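Local coordinates for protein endoglucanase A (Clostridium acetobutylicum, PDB 3IK2) that probably hydrolyses internal beta-1,4-glucosidic linkages of cellulose-type glucans, as an endoglucanase of glycoside hydrolase family 44 built around a TIM-like barrel, at residues N6-A11 with N459-K464; K197-L202 with S238-S243. All blocks are in the same frame, centred on the assembly; numbering follows the deposited sequence.

Overall arrangement
The two contacts sit in different parts of the enzyme. Contact 1 joins strand 2-15 to strand 454-461 in the mixed, mainly antiparallel sheet region beside the TIM-like barrel. Contact 2 lies in the barrel part, where the start of helix 198-215 meets the segment leading into helix 241-245. Along the chain the order is 6-11, 197-202, 238-243, 459-464, so contact 2 is nested within the loop that contact 1 closes. Their centres are 49 Å apart and their nearest atoms about 35 Å. They share no helix or strand: one pairs a strand near the N-terminus with a strand from late in the chain, the other fastens a barrel helix locally.

Contact 1 of 2, residues N6-A11 with N459-K464; sequences NIDTNA and NVSSNK
A parallel strand pair in the mixed sheet beside the barrel forms this contact: 6-8 runs along 459-461 with bridges Asn6-Asn459, Ile7-Val460 and Asp8-Ser461. Ile7 straddles two residues of its partner. Its N donates to Asn459 O (2.8 Å), from above the carbonyl plane, and Ile7 O accepts Ser461 N (2.6 Å) in the plane of its own carbonyl. Thr9 N meets Ser461 O at 3.0 Å, nearly along the C=O axis (173°), carrying the bonding one residue past the bridged pairs. On the apolar face, Ile7 and Val460 lie side by side, Ile7 CD1 against Val460 CG2 (4.1 Å), over Met441 of strand 440-447. The other face is polar. There Asn6 and Asn459 point the same way with amide planes 48° apart, and Asn459 ND2 makes only a weak hydrogen bond to Asn6 OD1 (2.7 Å). Asp8, with CG anti to its backbone N, turns OD2 back to accept Asn10 N (2.8 Å) in an Asx turn; a water donates to the same oxygen and reaches Ser461 OG weakly. Beyond the ladder, Thr9 holds OG1 in the crowded position between N and the carbonyl carbon (chi1 64°), hydrogen-bonded to Ser462 OG at 2.8 Å and to a glycerol. Ser462 OG also accepts Lys464 N (3.1 Å), an ST turn. Backbone bonds thus fix the register, while the Asx turn shapes the break in strand 2-15 and the Thr9-Ser462 hydroxyl pair links it to the segment leaving strand 454-461; Asp8, gripped by an amide and a water, would probably remain ionised.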
# COMPACT_ATOMS: atom_id res chain seq x y z
N ASN A 6 28.77 -2.61 1.43
CA ASN A 6 29.11 -3.93 1.91
C ASN A 6 27.89 -4.87 1.86
O ASN A 6 26.92 -4.71 2.64
CB ASN A 6 29.68 -3.84 3.32
CG ASN A 6 30.98 -3.05 3.38
OD1 ASN A 6 31.79 -3.07 2.44
ND2 ASN A 6 31.21 -2.36 4.49
N ILE A 7 27.96 -5.82 0.94
CA ILE A 7 26.90 -6.82 0.78
C ILE A 7 27.35 -8.18 1.37
O ILE A 7 28.48 -8.62 1.16
CB ILE A 7 26.44 -6.94 -0.73
CG1 ILE A 7 25.92 -5.58 -1.22
CG2 ILE A 7 25.36 -8.00 -0.94
CD1 ILE A 7 25.92 -5.39 -2.73
N ASP A 8 26.47 -8.82 2.12
CA ASP A 8 26.70 -10.19 2.55
C ASP A 8 25.48 -11.04 2.21
O ASP A 8 24.46 -10.91 2.85
CB ASP A 8 26.97 -10.23 4.06
CG ASP A 8 27.34 -11.64 4.56
OD1 ASP A 8 27.85 -11.73 5.70
OD2 ASP A 8 27.11 -12.64 3.83
N THR A 9 25.60 -11.92 1.22
CA THR A 9 24.44 -12.72 0.77
C THR A 9 24.03 -13.83 1.75
O THR A 9 23.03 -14.51 1.53
CB THR A 9 24.63 -13.32 -0.65
OG1 THR A 9 25.72 -14.25 -0.64
CG2 THR A 9 24.91 -12.21 -1.69
N ASN A 10 24.80 -13.96 2.84
CA ASN A 10 24.56 -14.97 3.86
C ASN A 10 24.23 -14.34 5.21
O ASN A 10 24.18 -15.02 6.22
CB ASN A 10 25.79 -15.91 4.00
CG ASN A 10 25.46 -17.26 4.70
OD1 ASN A 10 26.18 -17.70 5.62
ND2 ASN A 10 24.39 -17.92 4.26
N ALA A 11 24.01 -13.02 5.21
CA ALA A 11 23.57 -12.31 6.40
C ALA A 11 22.30 -11.47 6.17
O ALA A 11 22.03 -10.96 5.04
CB ALA A 11 24.68 -11.41 6.93
N ASN A 459 31.57 -4.17 -2.02
CA ASN A 459 32.22 -5.35 -1.47
C ASN A 459 31.18 -6.42 -1.22
O ASN A 459 30.43 -6.34 -0.25
CB ASN A 459 32.92 -5.01 -0.16
CG ASN A 459 33.73 -3.73 -0.26
OD1 ASN A 459 34.87 -3.74 -0.75
ND2 ASN A 459 33.13 -2.59 0.19
N VAL A 460 31.15 -7.42 -2.09
CA VAL A 460 30.19 -8.50 -1.97
C VAL A 460 30.83 -9.69 -1.25
O VAL A 460 31.73 -10.36 -1.77
CB VAL A 460 29.62 -8.91 -3.33
CG1 VAL A 460 28.59 -9.98 -3.17
CG2 VAL A 460 29.05 -7.70 -4.06
N SER A 461 30.37 -9.94 -0.03
CA SER A 461 30.74 -11.16 0.69
C SER A 461 29.73 -12.28 0.36
O SER A 461 28.57 -12.20 0.71
CB SER A 461 30.80 -10.88 2.20
OG SER A 461 31.06 -12.07 2.92
N SER A 462 30.21 -13.29 -0.35
CA SER A 462 29.37 -14.37 -0.86
C SER A 462 30.23 -15.58 -1.24
O SER A 462 31.40 -15.43 -1.57
CB SER A 462 28.58 -13.92 -2.10
OG SER A 462 27.71 -14.93 -2.54
N ASN A 463 29.65 -16.77 -1.18
CA ASN A 463 30.28 -17.97 -1.70
C ASN A 463 30.14 -18.10 -3.23
O ASN A 463 30.83 -18.90 -3.85
CB ASN A 463 29.72 -19.22 -1.00
CG ASN A 463 30.32 -19.46 0.41
OD1 ASN A 463 31.24 -18.76 0.85
ND2 ASN A 463 29.78 -20.45 1.10
N LYS A 464 29.21 -17.33 -3.82
CA LYS A 464 29.15 -17.16 -5.28
C LYS A 464 30.34 -16.37 -5.80
O LYS A 464 30.95 -15.59 -5.06
CB LYS A 464 27.87 -16.40 -5.67
CG LYS A 464 26.63 -16.95 -5.02
CD LYS A 464 26.22 -18.26 -5.61
CE LYS A 464 25.03 -18.77 -4.86
NZ LYS A 464 24.28 -19.70 -5.75
O HOH W 1 29.18 -14.85 3.37

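Contact 2 of 2, residues K197-L202 with S238-S243; sequences KCSEVL and SPDWSS
Hydrogen bonds come first: the carboxylate of Asp240 closes like a fork on the opening turn of helix 198-215. Its OD1 accepts Cys198 N at 2.7 Å and its OD2 accepts Ser199 N at 3.0 Å, each through the syn lone pair. Asp240 reaches them with CG in the crowded position between its own N and carbonyl carbon (chi1 69°). A water donates to Asp240 OD2 (2.8 Å). Lys197, the N-cap residue, gives its N to Glu200 OE1, which comes from one turn inside the helix. The negative carboxylate beside two N-H groups at the helix start probably interacts favourably with the helix dipole. Lys197 makes no direct charge contact: its aliphatic CB and CG lie obliquely across Asp240, while Lys197 NZ is 6.6 Å from Asp240 OD1. Nonpolar packing rests on Cys198, whose SG lies 3.7 Å from Trp241 CE3, an oblique sulfur-aromatic contact. Within 238-243, a type I turn from Ser238 to Trp241 presents Asp240, and Ser243 OG bonds Asp240 O. Cys198 also packs on Phe235, and further along the helix Val201 and Leu202 rest against helix 251-266, which precedes barrel strand 273-278.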
# COMPACT_ATOMS: atom_id res chain seq x y z
N LYS A 197 -16.06 5.53 17.34
CA LYS A 197 -15.47 5.12 18.59
C LYS A 197 -14.43 4.04 18.36
O LYS A 197 -14.49 3.29 17.37
CB LYS A 197 -16.55 4.61 19.53
CG LYS A 197 -17.43 5.69 20.11
CD LYS A 197 -18.49 5.01 21.00
CE LYS A 197 -19.28 5.99 21.82
NZ LYS A 197 -20.16 6.80 20.94
N CYS A 198 -13.44 4.00 19.25
CA CYS A 198 -12.47 2.92 19.29
C CYS A 198 -13.20 1.60 19.42
O CYS A 198 -12.92 0.67 18.68
CB CYS A 198 -11.48 3.11 20.46
SG CYS A 198 -10.54 4.59 20.30
N SER A 199 -14.16 1.54 20.33
CA SER A 199 -14.96 0.31 20.50
C SER A 199 -15.80 -0.05 19.25
O SER A 199 -15.97 -1.23 18.91
CB SER A 199 -15.88 0.43 21.72
OG SER A 199 -16.91 1.35 21.45
N GLU A 200 -16.31 0.98 18.57
CA GLU A 200 -17.06 0.78 17.34
C GLU A 200 -16.20 0.17 16.21
O GLU A 200 -16.56 -0.84 15.62
CB GLU A 200 -17.71 2.10 16.88
CG GLU A 200 -18.27 2.03 15.45
CD GLU A 200 -18.82 3.38 14.94
OE1 GLU A 200 -18.63 4.41 15.61
OE2 GLU A 200 -19.44 3.39 13.85
N VAL A 201 -15.04 0.78 15.95
CA VAL A 201 -14.13 0.25 14.92
C VAL A 201 -13.70 -1.21 15.19
O VAL A 201 -13.68 -2.04 14.26
CB VAL A 201 -12.90 1.17 14.65
CG1 VAL A 201 -11.87 1.08 15.73
CG2 VAL A 201 -12.25 0.80 13.31
N LEU A 202 -13.33 -1.49 16.43
CA LEU A 202 -12.94 -2.82 16.87
C LEU A 202 -14.08 -3.83 16.56
O LEU A 202 -13.85 -4.87 15.98
CB LEU A 202 -12.65 -2.80 18.38
CG LEU A 202 -12.42 -4.13 19.10
CD1 LEU A 202 -11.21 -4.89 18.51
CD2 LEU A 202 -12.28 -3.93 20.62
N SER A 238 -10.51 10.20 19.18
CA SER A 238 -11.73 9.45 19.41
C SER A 238 -12.30 9.80 20.79
O SER A 238 -11.54 9.86 21.77
CB SER A 238 -11.44 7.97 19.28
OG SER A 238 -12.64 7.22 19.28
N PRO A 239 -13.64 10.05 20.87
CA PRO A 239 -14.24 10.40 22.16
C PRO A 239 -14.03 9.34 23.25
O PRO A 239 -13.95 9.71 24.42
CB PRO A 239 -15.73 10.58 21.83
CG PRO A 239 -15.92 9.94 20.47
CD PRO A 239 -14.62 10.09 19.77
N ASP A 240 -13.94 8.05 22.90
CA ASP A 240 -13.73 7.02 23.91
C ASP A 240 -12.25 6.62 24.14
O ASP A 240 -11.97 5.75 24.96
CB ASP A 240 -14.58 5.77 23.62
CG ASP A 240 -14.11 5.01 22.37
OD1 ASP A 240 -13.64 5.61 21.42
OD2 ASP A 240 -14.27 3.78 22.32
N TRP A 241 -11.31 7.28 23.45
CA TRP A 241 -9.90 6.87 23.55
C TRP A 241 -9.35 6.94 25.00
O TRP A 241 -8.74 5.99 25.47
CB TRP A 241 -9.00 7.59 22.54
CG TRP A 241 -7.55 7.26 22.74
CD1 TRP A 241 -6.54 8.14 23.08
CD2 TRP A 241 -6.94 5.97 22.64
NE1 TRP A 241 -5.35 7.46 23.19
CE2 TRP A 241 -5.56 6.14 22.91
CE3 TRP A 241 -7.42 4.67 22.35
CZ2 TRP A 241 -4.65 5.06 22.91
CZ3 TRP A 241 -6.52 3.61 22.36
CH2 TRP A 241 -5.15 3.82 22.64
N SER A 242 -9.61 8.05 25.69
CA SER A 242 -9.19 8.22 27.09
C SER A 242 -9.58 7.07 28.00
O SER A 242 -8.78 6.59 28.78
CB SER A 242 -9.72 9.53 27.68
OG SER A 242 -8.81 10.56 27.33
N SER A 243 -10.82 6.62 27.88
CA SER A 243 -11.31 5.51 28.69
C SER A 243 -10.85 4.10 28.27
O SER A 243 -11.01 3.14 29.05
CB SER A 243 -12.83 5.57 28.76
OG SER A 243 -13.40 5.36 27.49
O HOH W 2 -15.60 2.44 24.36